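Local coordinates for E3 ubiquitin-protein ligase TRIM65 (Homo sapiens, PDB 7JL4) that acts as an E3 ubiquitin ligase of the TRIM family in innate immunity, autophagy and inflammation, ubiquitinating TNRC6A and so regulating microRNAs, at residues L15-R20 / H72-E76. Numbering follows the deposited sequence.
Sequences LWQNYR and HHYWE
Residues 72-76 form an extended strand, whereas 15-20 start in helix 10-15, carry two overlapping i+3-to-i backbone bonds (Asn18 N to Leu15 O 3.2 Å, Tyr19 N to Trp16 O 3.0 Å) and are extended at Tyr19 and Arg20. One parallel-type bridge pairs Tyr19 with Tyr74 (CA-CA 4.8 Å): Tyr74 N donates to Asn18 O (3.0 Å) and Arg20 N to Tyr74 O (2.8 Å). Tyr19 CA also lies 3.2 Å from Tyr74 O, a CA-H...O contact.

Tyr74 is the centre of the side-chain cluster. Leu15 CB stands 3.7 Å above the centroid of the Tyr74 ring, only 2° off the normal, a CH-pi contact; Trp16 and Tyr19 complete an aromatic cluster, with Trp16 CD1 3.5 Å from Tyr74 CE2. Glu76 OE2 accepts from Trp16 NE1 (3.0 Å) and Tyr74 OH (2.7 Å), while a water links Glu76 OE1 to Tyr19 OH. Tyr19 OH accepts from Glu76 N (3.2 Å) and also bonds Cys189 O. At the other end Arg20 NE donates almost linearly (174°) to His73 ND1 at 2.9 Å; His73 NE2 bonds Ala70 O.

In this B30.2/SPRY (PRY-SPRY) beta-sandwich, the contact ties the N-terminal helix 10-15 and its following loop to strand 72-79, which runs between strands 185-188 and 139-145. His73 and Trp75 pair with 139-145, Tyr74 takes the loop on its other edge, and Glu76 pairs with Cys189 and salt-bridges Arg12 of the helix.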
ATOM      1  N   LEU A  15      -8.557   7.537  14.108  1.00 25.27           N
ATOM      2  CA  LEU A  15      -8.040   6.451  13.275  1.00 27.42           C
ATOM      3  C   LEU A  15      -6.860   5.756  13.942  1.00 26.67           C
ATOM      4  O   LEU A  15      -6.722   4.520  13.864  1.00 24.32           O
ATOM      5  CB  LEU A  15      -7.618   6.996  11.906  1.00 23.31           C
ATOM      6  CG  LEU A  15      -8.729   7.445  10.994  1.00 26.22           C
ATOM      7  CD1 LEU A  15      -8.171   8.228   9.787  1.00 30.14           C
ATOM      8  CD2 LEU A  15      -9.466   6.203  10.557  1.00 26.36           C
ATOM      9  N   TRP A  16      -5.995   6.539  14.602  1.00 22.41           N
ATOM     10  CA  TRP A  16      -4.805   6.006  15.245  1.00 26.88           C
ATOM     11  C   TRP A  16      -5.131   5.082  16.405  1.00 27.53           C
ATOM     12  O   TRP A  16      -4.222   4.427  16.912  1.00 24.06           O
ATOM     13  CB  TRP A  16      -3.910   7.126  15.794  1.00 28.60           C
ATOM     14  CG  TRP A  16      -3.137   7.919  14.779  1.00 27.38           C
ATOM     15  CD1 TRP A  16      -3.189   7.822  13.399  1.00 29.03           C
ATOM     16  CD2 TRP A  16      -2.192   8.947  15.077  1.00 28.95           C
ATOM     17  NE1 TRP A  16      -2.314   8.731  12.838  1.00 25.32           N
ATOM     18  CE2 TRP A  16      -1.691   9.427  13.851  1.00 35.78           C
ATOM     19  CE3 TRP A  16      -1.710   9.502  16.277  1.00 32.68           C
ATOM     20  CZ2 TRP A  16      -0.728  10.449  13.788  1.00 37.24           C
ATOM     21  CZ3 TRP A  16      -0.751  10.511  16.212  1.00 44.43           C
ATOM     22  CH2 TRP A  16      -0.278  10.976  14.972  1.00 41.48           C
ATOM     23  N   GLN A  17      -6.378   5.043  16.872  1.00 25.25           N
ATOM     24  CA  GLN A  17      -6.676   4.129  17.966  1.00 30.69           C
ATOM     25  C   GLN A  17      -6.438   2.677  17.563  1.00 30.07           C
ATOM     26  O   GLN A  17      -6.215   1.829  18.435  1.00 24.03           O
ATOM     27  CB  GLN A  17      -8.104   4.350  18.460  1.00 30.91           C
ATOM     28  CG  GLN A  17      -8.287   5.782  19.037  1.00 37.20           C
ATOM     29  CD  GLN A  17      -7.141   6.245  19.981  1.00 51.84           C
ATOM     30  OE1 GLN A  17      -6.939   5.701  21.084  1.00 39.89           O
ATOM     31  NE2 GLN A  17      -6.371   7.253  19.522  1.00 33.96           N
ATOM     32  N   ASN A  18      -6.405   2.388  16.261  1.00 27.20           N
ATOM     33  CA  ASN A  18      -6.102   1.056  15.750  1.00 26.48           C
ATOM     34  C   ASN A  18      -4.765   1.003  15.005  1.00 24.49           C
ATOM     35  O   ASN A  18      -4.571   0.150  14.131  1.00 26.25           O
ATOM     36  CB  ASN A  18      -7.229   0.585  14.837  1.00 26.59           C
ATOM     37  CG  ASN A  18      -8.572   0.579  15.528  1.00 28.18           C
ATOM     38  OD1 ASN A  18      -8.765  -0.075  16.553  1.00 27.04           O
ATOM     39  ND2 ASN A  18      -9.504   1.343  14.985  1.00 27.68           N
ATOM     40  N   TYR A  19      -3.818   1.877  15.357  1.00 25.73           N
ATOM     41  CA  TYR A  19      -2.583   1.990  14.582  1.00 23.59           C
ATOM     42  C   TYR A  19      -1.758   0.706  14.643  1.00 28.86           C
ATOM     43  O   TYR A  19      -1.572   0.123  15.712  1.00 24.13           O
ATOM     44  CB  TYR A  19      -1.749   3.183  15.084  1.00 23.93           C
ATOM     45  CG  TYR A  19      -0.813   3.686  14.005  1.00 22.48           C
ATOM     46  CD1 TYR A  19       0.332   2.975  13.646  1.00 23.73           C
ATOM     47  CD2 TYR A  19      -1.181   4.785  13.226  1.00 22.58           C
ATOM     48  CE1 TYR A  19       1.146   3.415  12.623  1.00 22.92           C
ATOM     49  CE2 TYR A  19      -0.390   5.219  12.175  1.00 20.87           C
ATOM     50  CZ  TYR A  19       0.753   4.516  11.869  1.00 24.90           C
ATOM     51  OH  TYR A  19       1.559   4.930  10.843  1.00 23.17           O
ATOM     52  N   ARG A  20      -1.239   0.276  13.489  1.00 19.06           N
ATOM     53  CA  ARG A  20      -0.357  -0.891  13.389  1.00 24.60           C
ATOM     54  C   ARG A  20       0.975  -0.511  12.748  1.00 25.05           C
ATOM     55  O   ARG A  20       0.989   0.118  11.686  1.00 23.02           O
ATOM     56  CB  ARG A  20      -1.001  -2.022  12.563  1.00 21.33           C
ATOM     57  CG  ARG A  20      -2.418  -2.424  12.969  1.00 19.09           C
ATOM     58  CD  ARG A  20      -2.498  -3.166  14.347  1.00 21.70           C
ATOM     59  NE  ARG A  20      -3.905  -3.291  14.735  1.00 23.06           N
ATOM     60  CZ  ARG A  20      -4.449  -2.858  15.869  1.00 26.14           C
ATOM     61  NH1 ARG A  20      -3.701  -2.331  16.833  1.00 26.11           N
ATOM     62  NH2 ARG A  20      -5.751  -3.007  16.059  1.00 24.97           N
ATOM     63  N   HIS A  72      -9.892  -4.353  13.594  1.00 20.52           N
ATOM     64  CA  HIS A  72      -9.875  -3.033  12.972  1.00 21.05           C
ATOM     65  C   HIS A  72      -8.438  -2.543  13.044  1.00 21.55           C
ATOM     66  O   HIS A  72      -7.837  -2.608  14.118  1.00 20.75           O
ATOM     67  CB  HIS A  72     -10.845  -2.106  13.717  1.00 23.16           C
ATOM     68  CG  HIS A  72     -11.200  -0.855  12.978  1.00 25.53           C
ATOM     69  ND1 HIS A  72     -12.273  -0.067  13.335  1.00 31.62           N
ATOM     70  CD2 HIS A  72     -10.603  -0.226  11.937  1.00 25.15           C
ATOM     71  CE1 HIS A  72     -12.349   0.972  12.520  1.00 31.82           C
ATOM     72  NE2 HIS A  72     -11.335   0.908  11.672  1.00 26.82           N
ATOM     73  N   HIS A  73      -7.886  -2.077  11.910  1.00 17.09           N
ATOM     74  CA  HIS A  73      -6.455  -1.834  11.758  1.00 19.04           C
ATOM     75  C   HIS A  73      -6.243  -0.593  10.897  1.00 18.59           C
ATOM     76  O   HIS A  73      -6.986  -0.376   9.938  1.00 20.49           O
ATOM     77  CB  HIS A  73      -5.768  -3.062  11.111  1.00 14.39           C
ATOM     78  CG  HIS A  73      -6.174  -4.359  11.752  1.00 19.01           C
ATOM     79  ND1 HIS A  73      -5.652  -4.764  12.962  1.00 16.38           N
ATOM     80  CD2 HIS A  73      -7.106  -5.281  11.416  1.00 18.37           C
ATOM     81  CE1 HIS A  73      -6.209  -5.909  13.321  1.00 22.45           C
ATOM     82  NE2 HIS A  73      -7.103  -6.243  12.404  1.00 21.05           N
ATOM     83  N   TYR A  74      -5.230   0.210  11.235  1.00 18.59           N
ATOM     84  CA  TYR A  74      -4.969   1.455  10.513  1.00 19.21           C
ATOM     85  C   TYR A  74      -3.466   1.677  10.454  1.00 25.28           C
ATOM     86  O   TYR A  74      -2.760   1.423  11.433  1.00 19.12           O
ATOM     87  CB  TYR A  74      -5.649   2.668  11.191  1.00 18.06           C
ATOM     88  CG  TYR A  74      -5.307   4.005  10.551  1.00 22.59           C
ATOM     89  CD1 TYR A  74      -5.946   4.419   9.384  1.00 17.41           C
ATOM     90  CD2 TYR A  74      -4.322   4.838  11.100  1.00 22.52           C
ATOM     91  CE1 TYR A  74      -5.635   5.658   8.793  1.00 20.52           C
ATOM     92  CE2 TYR A  74      -3.979   6.064  10.499  1.00 20.52           C
ATOM     93  CZ  TYR A  74      -4.652   6.457   9.333  1.00 21.68           C
ATOM     94  OH  TYR A  74      -4.376   7.666   8.709  1.00 22.54           O
ATOM     95  N   TRP A  75      -2.981   2.178   9.319  1.00 18.72           N
ATOM     96  CA  TRP A  75      -1.575   2.546   9.218  1.00 18.36           C
ATOM     97  C   TRP A  75      -1.422   3.646   8.182  1.00 21.46           C
ATOM     98  O   TRP A  75      -2.322   3.901   7.368  1.00 19.84           O
ATOM     99  CB  TRP A  75      -0.677   1.356   8.844  1.00 19.79           C
ATOM    100  CG  TRP A  75      -1.115   0.656   7.592  1.00 25.62           C
ATOM    101  CD1 TRP A  75      -0.775   0.984   6.292  1.00 25.29           C
ATOM    102  CD2 TRP A  75      -2.015  -0.468   7.497  1.00 20.81           C
ATOM    103  NE1 TRP A  75      -1.394   0.119   5.409  1.00 23.73           N
ATOM    104  CE2 TRP A  75      -2.157  -0.777   6.118  1.00 23.69           C
ATOM    105  CE3 TRP A  75      -2.693  -1.255   8.441  1.00 22.90           C
ATOM    106  CZ2 TRP A  75      -2.958  -1.834   5.661  1.00 21.66           C
ATOM    107  CZ3 TRP A  75      -3.507  -2.316   7.983  1.00 23.13           C
ATOM    108  CH2 TRP A  75      -3.622  -2.592   6.602  1.00 26.67           C
ATOM    109  N   GLU A  76      -0.260   4.300   8.237  1.00 22.01           N
ATOM    110  CA  GLU A  76       0.073   5.396   7.341  1.00 19.34           C
ATOM    111  C   GLU A  76       1.386   5.112   6.628  1.00 25.54           C
ATOM    112  O   GLU A  76       2.291   4.478   7.174  1.00 21.08           O
ATOM    113  CB  GLU A  76       0.143   6.730   8.102  1.00 21.06           C
ATOM    114  CG  GLU A  76      -1.245   7.191   8.557  1.00 21.39           C
ATOM    115  CD  GLU A  76      -1.220   8.373   9.505  1.00 25.24           C
ATOM    116  OE1 GLU A  76      -0.119   8.857   9.839  1.00 26.77           O
ATOM    117  OE2 GLU A  76      -2.317   8.864   9.871  1.00 25.21           O
TER
HETATM  118  O   HOH W   1       1.820   7.992  11.439  1.00 35.88           O